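Local coordinates for phosphoenolpyruvate-protein phosphotransferase (Acinetobacter sp., PDB 3CI6), which probably transfers the phosphoryl group of phosphoenolpyruvate to a histidine of a partner protein, and is represented by its N-terminal GAF domain, at residues D10-I15 with L150-A155. Numbering follows the deposited sequence.
Sequences DTLRRI and LVTLCA
Leu12 and Leu153 illustrate how two nearly parallel helices can meet through a few branched side chains while their backbones stay well apart: the axes of 10-15 and 150-155 come within 10.9 Å at 18°, and no hydrogen bond joins the two segments. The tight part is a three-residue apolar cluster. Leu12 leaves its helix toward 150-155, its chi1 of 175° setting CG opposite the backbone N, and its CD1 rests 3.7 Å from Leu153 CG. The two leucines run antiparallel, side by side, whereas Ile15 runs at roughly a right angle to Leu153 and sets its CG2 3.8 Å from Leu153 CD2. In this GAF domain, helix 144-167 lies against the antiparallel sheet, where Leu150 and Cys154 touch strands 116-124 and 127-136; helix 7-20 packs on helices 144-167 and 25-40, and Val36 and Phe149 close in around the cluster. Packing is looser at Thr152, whose CG2 stands 4.0 Å from Leu12 CD2 while its OG1 is hydrogen-bonded to Ser148 O within its own helix. The second subunit covers this end, its Leu9 packing on Leu12 and its Leu12 on Thr152. Arg14, by contrast, is exposed.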
ATOM      1  N   ASP B  10      -8.599  11.541  -1.628  1.00  6.22           N
ATOM      2  CA  ASP B  10      -7.561  12.505  -2.002  1.00  7.21           C
ATOM      3  C   ASP B  10      -6.500  12.625  -0.902  1.00  6.74           C
ATOM      4  O   ASP B  10      -5.309  12.688  -1.194  1.00  7.02           O
ATOM      5  CB  ASP B  10      -8.109  13.893  -2.302  1.00  8.57           C
ATOM      6  CG  ASP B  10      -8.855  13.987  -3.609  1.00 15.77           C
ATOM      7  OD1 ASP B  10      -8.642  13.133  -4.505  1.00 21.49           O
ATOM      8  OD2 ASP B  10      -9.686  14.942  -3.706  1.00 23.38           O
ATOM      9  N   THR B  11      -6.931  12.661   0.351  1.00  6.63           N
ATOM     10  CA  THR B  11      -6.012  12.707   1.497  1.00  7.31           C
ATOM     11  C   THR B  11      -5.123  11.452   1.526  1.00  7.72           C
ATOM     12  O   THR B  11      -3.892  11.527   1.656  1.00  9.25           O
ATOM     13  CB  THR B  11      -6.789  12.863   2.777  1.00  8.10           C
ATOM     14  OG1 THR B  11      -7.414  14.144   2.764  1.00 10.23           O
ATOM     15  CG2 THR B  11      -5.864  12.736   4.027  1.00  8.13           C
ATOM     16  N   LEU B  12      -5.749  10.294   1.359  1.00  7.51           N
ATOM     17  CA  LEU B  12      -5.001   9.038   1.313  1.00  7.43           C
ATOM     18  C   LEU B  12      -3.968   9.051   0.186  1.00  6.94           C
ATOM     19  O   LEU B  12      -2.808   8.730   0.383  1.00  7.90           O
ATOM     20  CB  LEU B  12      -5.963   7.869   1.130  1.00  7.73           C
ATOM     21  CG  LEU B  12      -5.377   6.491   0.938  1.00  7.33           C
ATOM     22  CD1 LEU B  12      -4.498   6.045   2.104  1.00  7.53           C
ATOM     23  CD2 LEU B  12      -6.505   5.469   0.812  1.00  8.67           C
ATOM     24  N   ARG B  13      -4.396   9.445  -1.009  1.00  7.01           N
ATOM     25  CA  ARG B  13      -3.505   9.532  -2.158  1.00  7.97           C
ATOM     26  C   ARG B  13      -2.326  10.463  -1.888  1.00  8.25           C
ATOM     27  O   ARG B  13      -1.203  10.130  -2.234  1.00  9.36           O
ATOM     28  CB  ARG B  13      -4.286  10.046  -3.358  1.00  7.78           C
ATOM     29  CG  ARG B  13      -3.415  10.169  -4.585  1.00  9.90           C
ATOM     30  CD  ARG B  13      -4.125  10.753  -5.731  1.00 11.36           C
ATOM     31  NE  ARG B  13      -3.201  11.024  -6.844  1.00 13.21           N
ATOM     32  CZ  ARG B  13      -3.610  11.270  -8.087  1.00 13.25           C
ATOM     33  NH1 ARG B  13      -4.900  11.241  -8.375  1.00 14.24           N
ATOM     34  NH2 ARG B  13      -2.720  11.535  -9.042  1.00 13.55           N
ATOM     35  N   ARG B  14      -2.585  11.598  -1.270  1.00  8.18           N
ATOM     36  CA  ARG B  14      -1.521  12.549  -0.968  1.00  9.58           C
ATOM     37  C   ARG B  14      -0.461  11.918  -0.072  1.00  8.46           C
ATOM     38  O   ARG B  14       0.745  12.077  -0.311  1.00  9.69           O
ATOM     39  CB  ARG B  14      -2.104  13.779  -0.290  1.00 10.71           C
ATOM     40  CG  ARG B  14      -1.106  14.809   0.003  1.00 15.42           C
ATOM     41  CD  ARG B  14      -1.723  16.188   0.185  1.00 18.09           C
ATOM     42  NE  ARG B  14      -2.880  16.222   1.068  1.00 21.24           N
ATOM     43  CZ  ARG B  14      -2.852  15.999   2.382  1.00 25.78           C
ATOM     44  NH1 ARG B  14      -3.995  16.073   3.067  1.00 26.94           N
ATOM     45  NH2 ARG B  14      -1.719  15.683   3.027  1.00 28.67           N
ATOM     46  N   ILE B  15      -0.905  11.214   0.961  1.00  7.83           N
ATOM     47  CA  ILE B  15       0.022  10.572   1.886  1.00  7.63           C
ATOM     48  C   ILE B  15       0.751   9.432   1.198  1.00  7.92           C
ATOM     49  O   ILE B  15       1.973   9.296   1.319  1.00  7.86           O
ATOM     50  CB  ILE B  15      -0.711  10.056   3.139  1.00  7.85           C
ATOM     51  CG1 ILE B  15      -1.403  11.196   3.855  1.00  8.04           C
ATOM     52  CG2 ILE B  15       0.282   9.378   4.071  1.00  8.46           C
ATOM     53  CD1 ILE B  15      -2.450  10.811   4.911  1.00 10.50           C
ATOM     54  N   LEU B 150      -6.285   3.133   7.309  1.00  5.41           N
ATOM     55  CA  LEU B 150      -5.069   2.616   7.931  1.00  5.15           C
ATOM     56  C   LEU B 150      -4.631   1.321   7.293  1.00  4.97           C
ATOM     57  O   LEU B 150      -3.431   1.090   7.144  1.00  6.10           O
ATOM     58  CB  LEU B 150      -5.273   2.434   9.429  1.00  5.42           C
ATOM     59  CG  LEU B 150      -5.523   3.718  10.212  1.00  5.35           C
ATOM     60  CD1 LEU B 150      -5.786   3.393  11.681  1.00  8.05           C
ATOM     61  CD2 LEU B 150      -4.375   4.714  10.047  1.00  7.30           C
ATOM     62  N   VAL B 151      -5.572   0.415   6.993  1.00  5.00           N
ATOM     63  CA  VAL B 151      -5.196  -0.835   6.305  1.00  4.87           C
ATOM     64  C   VAL B 151      -4.448  -0.542   5.001  1.00  5.01           C
ATOM     65  O   VAL B 151      -3.434  -1.174   4.680  1.00  5.60           O
ATOM     66  CB  VAL B 151      -6.409  -1.759   6.118  1.00  5.02           C
ATOM     67  CG1 VAL B 151      -6.128  -2.905   5.134  1.00  4.56           C
ATOM     68  CG2 VAL B 151      -6.892  -2.279   7.475  1.00  5.29           C
ATOM     69  N   THR B 152      -4.943   0.418   4.227  1.00  4.56           N
ATOM     70  CA  THR B 152      -4.342   0.733   2.939  1.00  5.57           C
ATOM     71  C   THR B 152      -2.936   1.309   3.105  1.00  6.53           C
ATOM     72  O   THR B 152      -1.996   0.862   2.429  1.00  7.08           O
ATOM     73  CB  THR B 152      -5.268   1.658   2.144  1.00  5.62           C
ATOM     74  OG1 THR B 152      -6.557   1.026   1.983  1.00  6.49           O
ATOM     75  CG2 THR B 152      -4.609   1.972   0.764  1.00  6.28           C
ATOM     76  N   LEU B 153      -2.748   2.245   4.046  1.00  5.32           N
ATOM     77  CA  LEU B 153      -1.411   2.749   4.321  1.00  6.24           C
ATOM     78  C   LEU B 153      -0.499   1.656   4.840  1.00  6.50           C
ATOM     79  O   LEU B 153       0.672   1.581   4.474  1.00  6.94           O
ATOM     80  CB  LEU B 153      -1.481   3.897   5.323  1.00  6.72           C
ATOM     81  CG  LEU B 153      -2.030   5.174   4.731  1.00  7.41           C
ATOM     82  CD1 LEU B 153      -2.436   6.157   5.867  1.00  9.64           C
ATOM     83  CD2 LEU B 153      -1.062   5.825   3.747  1.00  9.94           C
ATOM     84  N   CYS B 154      -1.014   0.784   5.710  1.00  6.37           N
ATOM     85  CA  CYS B 154      -0.139  -0.263   6.208  1.00  6.13           C
ATOM     86  C   CYS B 154       0.316  -1.190   5.056  1.00  6.25           C
ATOM     87  O   CYS B 154       1.458  -1.687   5.035  1.00  6.08           O
ATOM     88  CB  CYS B 154      -0.821  -1.074   7.296  1.00  6.32           C
ATOM     89  SG  CYS B 154      -0.887  -0.235   8.878  1.00  6.99           S
ATOM     90  N   ALA B 155      -0.581  -1.436   4.093  1.00  5.42           N
ATOM     91  CA  ALA B 155      -0.248  -2.320   2.971  1.00  6.31           C
ATOM     92  C   ALA B 155       0.827  -1.682   2.111  1.00  6.60           C
ATOM     93  O   ALA B 155       1.723  -2.392   1.578  1.00  7.21           O
ATOM     94  CB  ALA B 155      -1.474  -2.542   2.154  1.00  8.01           C
TER